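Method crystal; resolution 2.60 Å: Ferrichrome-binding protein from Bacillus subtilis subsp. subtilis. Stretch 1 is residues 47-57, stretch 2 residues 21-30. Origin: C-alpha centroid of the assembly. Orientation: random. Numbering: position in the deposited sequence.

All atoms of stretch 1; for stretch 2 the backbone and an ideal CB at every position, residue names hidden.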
# COMPACT_ATOMS: atom_id res chain seq x y z
N TYR A 47 -5.46 -3.90 -7.77
CA TYR A 47 -4.38 -4.86 -7.96
C TYR A 47 -4.83 -6.29 -7.63
O TYR A 47 -4.13 -7.26 -7.92
CB TYR A 47 -3.15 -4.43 -7.14
CG TYR A 47 -2.60 -3.07 -7.52
CD1 TYR A 47 -2.30 -2.12 -6.55
CD2 TYR A 47 -2.43 -2.71 -8.87
CE1 TYR A 47 -1.84 -0.85 -6.89
CE2 TYR A 47 -1.97 -1.44 -9.23
CZ TYR A 47 -1.69 -0.51 -8.23
OH TYR A 47 -1.27 0.77 -8.56
N TYR A 48 -6.03 -6.40 -7.06
CA TYR A 48 -6.60 -7.70 -6.70
C TYR A 48 -7.64 -8.15 -7.72
O TYR A 48 -7.33 -8.87 -8.67
CB TYR A 48 -7.26 -7.64 -5.31
CG TYR A 48 -6.33 -7.53 -4.11
CD1 TYR A 48 -6.85 -7.16 -2.86
CD2 TYR A 48 -4.96 -7.81 -4.20
CE1 TYR A 48 -6.04 -7.08 -1.73
CE2 TYR A 48 -4.14 -7.73 -3.05
CZ TYR A 48 -4.69 -7.37 -1.83
OH TYR A 48 -3.94 -7.31 -0.68
N LYS A 49 -8.89 -7.70 -7.53
CA LYS A 49 -10.00 -8.05 -8.43
C LYS A 49 -9.50 -8.00 -9.87
O LYS A 49 -10.04 -8.69 -10.74
CB LYS A 49 -11.18 -7.08 -8.22
CG LYS A 49 -10.91 -5.62 -8.59
CD LYS A 49 -12.07 -4.70 -8.20
CE LYS A 49 -13.35 -4.95 -9.01
NZ LYS A 49 -13.96 -6.30 -8.80
N GLY A 50 -8.47 -7.20 -10.08
CA GLY A 50 -7.86 -7.06 -11.39
C GLY A 50 -7.64 -8.40 -12.07
O GLY A 50 -7.62 -8.48 -13.29
N LYS A 51 -7.48 -9.45 -11.27
CA LYS A 51 -7.28 -10.80 -11.80
C LYS A 51 -7.20 -11.87 -10.71
O LYS A 51 -7.18 -13.06 -11.02
CB LYS A 51 -6.01 -10.86 -12.67
CG LYS A 51 -6.21 -10.58 -14.17
CD LYS A 51 -4.92 -10.73 -14.97
CE LYS A 51 -4.47 -12.18 -15.04
NZ LYS A 51 -5.38 -13.02 -15.85
N THR A 52 -7.17 -11.46 -9.44
CA THR A 52 -7.05 -12.43 -8.34
C THR A 52 -8.21 -12.46 -7.34
O THR A 52 -8.14 -11.84 -6.27
CB THR A 52 -5.77 -12.18 -7.51
OG1 THR A 52 -4.67 -11.91 -8.38
CG2 THR A 52 -5.47 -13.40 -6.65
N ASN A 53 -9.27 -13.21 -7.64
CA ASN A 53 -10.41 -13.30 -6.73
C ASN A 53 -11.13 -14.64 -6.82
O ASN A 53 -11.85 -15.03 -5.89
CB ASN A 53 -11.39 -12.16 -7.03
CG ASN A 53 -11.20 -10.97 -6.10
OD1 ASN A 53 -11.77 -9.89 -6.31
ND2 ASN A 53 -10.41 -11.17 -5.05
N GLY A 54 -10.90 -15.34 -7.92
CA GLY A 54 -11.53 -16.62 -8.17
C GLY A 54 -12.11 -17.45 -7.04
O GLY A 54 -13.31 -17.75 -7.03
N VAL A 55 -11.28 -17.83 -6.08
CA VAL A 55 -11.75 -18.68 -5.00
C VAL A 55 -12.00 -18.08 -3.61
O VAL A 55 -11.53 -18.64 -2.61
CB VAL A 55 -10.79 -19.90 -4.85
CG1 VAL A 55 -10.78 -20.71 -6.15
CG2 VAL A 55 -9.37 -19.41 -4.53
N GLU A 56 -12.72 -16.97 -3.51
CA GLU A 56 -13.00 -16.41 -2.18
C GLU A 56 -14.34 -15.75 -1.96
O GLU A 56 -14.99 -15.29 -2.89
CB GLU A 56 -11.91 -15.43 -1.72
CG GLU A 56 -11.24 -14.62 -2.79
CD GLU A 56 -9.97 -15.27 -3.26
OE1 GLU A 56 -9.12 -15.58 -2.39
OE2 GLU A 56 -9.81 -15.47 -4.49
N ASN A 57 -14.74 -15.73 -0.69
CA ASN A 57 -15.99 -15.13 -0.26
C ASN A 57 -15.62 -13.74 0.30
O ASN A 57 -14.46 -13.52 0.67
CB ASN A 57 -16.62 -16.00 0.84
CG ASN A 57 -18.09 -16.35 0.56
OD1 ASN A 57 -18.45 -17.52 0.42
ND2 ASN A 57 -18.94 -15.32 0.49
N UNK A 21 -8.18 -9.60 7.83
CA UNK A 21 -7.38 -8.37 7.75
C UNK A 21 -7.06 -8.09 6.28
O UNK A 21 -6.05 -8.56 5.77
CB UNK A 21 -6.10 -8.49 8.57
N UNK A 22 -7.93 -7.34 5.61
CA UNK A 22 -7.74 -7.01 4.19
C UNK A 22 -6.29 -6.80 3.74
O UNK A 22 -5.88 -7.32 2.71
CB UNK A 22 -8.53 -5.74 3.87
N UNK A 23 -5.55 -6.03 4.53
CA UNK A 23 -4.17 -5.73 4.20
C UNK A 23 -3.16 -6.86 4.10
O UNK A 23 -2.00 -6.62 3.75
CB UNK A 23 -3.65 -4.74 5.25
N UNK A 24 -3.58 -8.09 4.41
CA UNK A 24 -2.68 -9.24 4.34
C UNK A 24 -3.02 -10.24 3.23
O UNK A 24 -2.21 -11.12 2.91
CB UNK A 24 -2.69 -9.97 5.69
N UNK A 25 -4.21 -10.10 2.64
CA UNK A 25 -4.64 -11.01 1.56
C UNK A 25 -3.54 -11.25 0.52
O UNK A 25 -3.24 -12.41 0.20
CB UNK A 25 -5.88 -10.44 0.87
N UNK A 26 -2.96 -10.17 0.01
CA UNK A 26 -1.90 -10.29 -0.98
C UNK A 26 -0.66 -11.07 -0.52
O UNK A 26 0.08 -11.59 -1.35
CB UNK A 26 -1.47 -8.89 -1.41
N UNK A 27 -0.44 -11.14 0.79
CA UNK A 27 0.71 -11.88 1.35
C UNK A 27 0.56 -13.38 1.16
O UNK A 27 1.49 -14.07 0.74
CB UNK A 27 0.87 -11.57 2.84
N UNK A 28 -0.62 -13.89 1.50
CA UNK A 28 -0.91 -15.31 1.41
C UNK A 28 -1.04 -15.68 -0.07
O UNK A 28 -0.68 -16.79 -0.46
CB UNK A 28 -2.18 -15.66 2.19
N UNK A 29 -1.52 -14.75 -0.89
CA UNK A 29 -1.65 -15.01 -2.31
C UNK A 29 -0.24 -15.23 -2.86
O UNK A 29 0.01 -16.21 -3.57
CB UNK A 29 -2.37 -13.86 -3.03
N UNK A 30 0.69 -14.34 -2.52
CA UNK A 30 2.06 -14.51 -3.00
C UNK A 30 2.62 -15.87 -2.56
O UNK A 30 3.19 -16.60 -3.37
CB UNK A 30 2.95 -13.38 -2.49

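Stretch 1 is an irregular loop, and stretch 2 runs past it as a turn leading into a helix. What the loop offers is the ring and hydroxyl of Y48, the methyl and carbonyl of T52, and the acid group of E56.

Position 21 lies out of reach of stretch 1, with extended backbone angles (-99/90), so the loop sets no demand on it and many residues would suit. It is A21, whose carbonyl O accepts from the N of position 24 at 2.9 Å.

At position 22 the CA-to-CB bond points sideways, and no atom of stretch 1 comes within 5.5 Å of the CB. Small or polar side chains would all fit. The residue is D22; its carboxylate stays clear of the loop, and its backbone O lies 3.9 Å from Y48 OH, near the plane of that ring.

Position 23 directs its CB away, and its angles (-62/-4) are open to any ordinary residue, so the loop does not ask for glycine here. It is nevertheless G23. Position 24 also points away, and the visible atoms leave its identity free; it is Y24, whose hydroxyl is hydrogen-bonded elsewhere in the structure.

Position 25 is the most informative. Its CB points toward stretch 1 and lies 4.0 Å from Y48 OH, while T52 and E56 stand farther along the loop. A long side chain could pack on Y48 and still reach the oxygens beyond: an aromatic could use the Y48 ring, and a polar tip could answer those oxygens. The deposited Y25, with chi1 in t, combines ring and polar tip. Its edge meets the face of Y48, with centroids 5.0 Å apart and planes at 77°, and Y25 CD2 packs 3.7 Å from Y48 CZ. Farther out, Y25 OH lies 3.2 Å from E56 OE1, at best a weak hydrogen bond, since T52 O, 3.3 Å from Y25 OH, is within reach of the same proton. The T52 methyl, CG2, is also 3.3 Å from Y25 OH.

At position 26 a CB would sit only 3.0 Å from Y48 OH, which is tight for any side chain and favours glycine. G26 leaves this space to the hydroxyl, and its backbone N donates to Y48 OH at 3.1 Å (N-H...O angle 137°), anchoring the loop to the backbone of the helix.

Positions 27 and 28 receive no contact from stretch 1, and 27 points away; helix-compatible residues of many kinds would do. They are Y27 and F28.

Position 29, one helical turn after 25, again points toward the loop, its CB 4.8 Å from T52 CG2. A side chain with some length and an apolar stem would suit. K29 extends past T52, whose CG2 lies 3.3 Å from K29 CE, so the aliphatic part makes the contact.

Position 30 is out of reach, leaving the choice to the helix. It is T30, whose OG1 donates to G26 O at 2.9 Å.

Stretch 2 (21-30) ADGYYGYFKT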
# COMPACT_ATOMS: atom_id res chain seq x y z
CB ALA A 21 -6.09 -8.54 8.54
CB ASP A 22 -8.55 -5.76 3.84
CG ASP A 22 -8.53 -4.74 4.96
OD1 ASP A 22 -9.07 -5.07 6.04
OD2 ASP A 22 -7.99 -3.63 4.77
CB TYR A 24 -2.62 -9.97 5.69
CG TYR A 24 -2.04 -9.12 6.81
CD1 TYR A 24 -1.00 -8.21 6.55
CD2 TYR A 24 -2.54 -9.20 8.10
CE1 TYR A 24 -0.47 -7.40 7.54
CE2 TYR A 24 -2.01 -8.40 9.11
CZ TYR A 24 -0.98 -7.50 8.82
OH TYR A 24 -0.47 -6.68 9.81
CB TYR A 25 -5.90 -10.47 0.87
CG TYR A 25 -6.28 -11.27 -0.35
CD1 TYR A 25 -6.85 -12.54 -0.22
CD2 TYR A 25 -5.99 -10.81 -1.61
CE1 TYR A 25 -7.11 -13.34 -1.35
CE2 TYR A 25 -6.24 -11.57 -2.73
CZ TYR A 25 -6.80 -12.84 -2.60
OH TYR A 25 -7.04 -13.58 -3.75
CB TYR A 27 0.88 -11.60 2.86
CG TYR A 27 1.46 -10.25 3.19
CD1 TYR A 27 0.63 -9.14 3.29
CD2 TYR A 27 2.82 -10.06 3.36
CE1 TYR A 27 1.15 -7.89 3.54
CE2 TYR A 27 3.35 -8.81 3.61
CZ TYR A 27 2.51 -7.72 3.70
OH TYR A 27 3.01 -6.46 3.95
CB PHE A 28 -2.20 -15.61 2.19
CG PHE A 28 -2.01 -15.63 3.70
CD1 PHE A 28 -1.85 -16.83 4.38
CD2 PHE A 28 -1.92 -14.45 4.42
CE1 PHE A 28 -1.61 -16.84 5.75
CE2 PHE A 28 -1.68 -14.46 5.79
CZ PHE A 28 -1.52 -15.65 6.46
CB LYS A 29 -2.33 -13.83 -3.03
CG LYS A 29 -2.64 -14.07 -4.50
CD LYS A 29 -3.51 -15.28 -4.68
CE LYS A 29 -3.34 -15.82 -6.08
NZ LYS A 29 -3.90 -17.20 -6.20
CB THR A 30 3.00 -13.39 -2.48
OG1 THR A 30 2.49 -12.12 -2.90
CG2 THR A 30 4.40 -13.56 -3.06
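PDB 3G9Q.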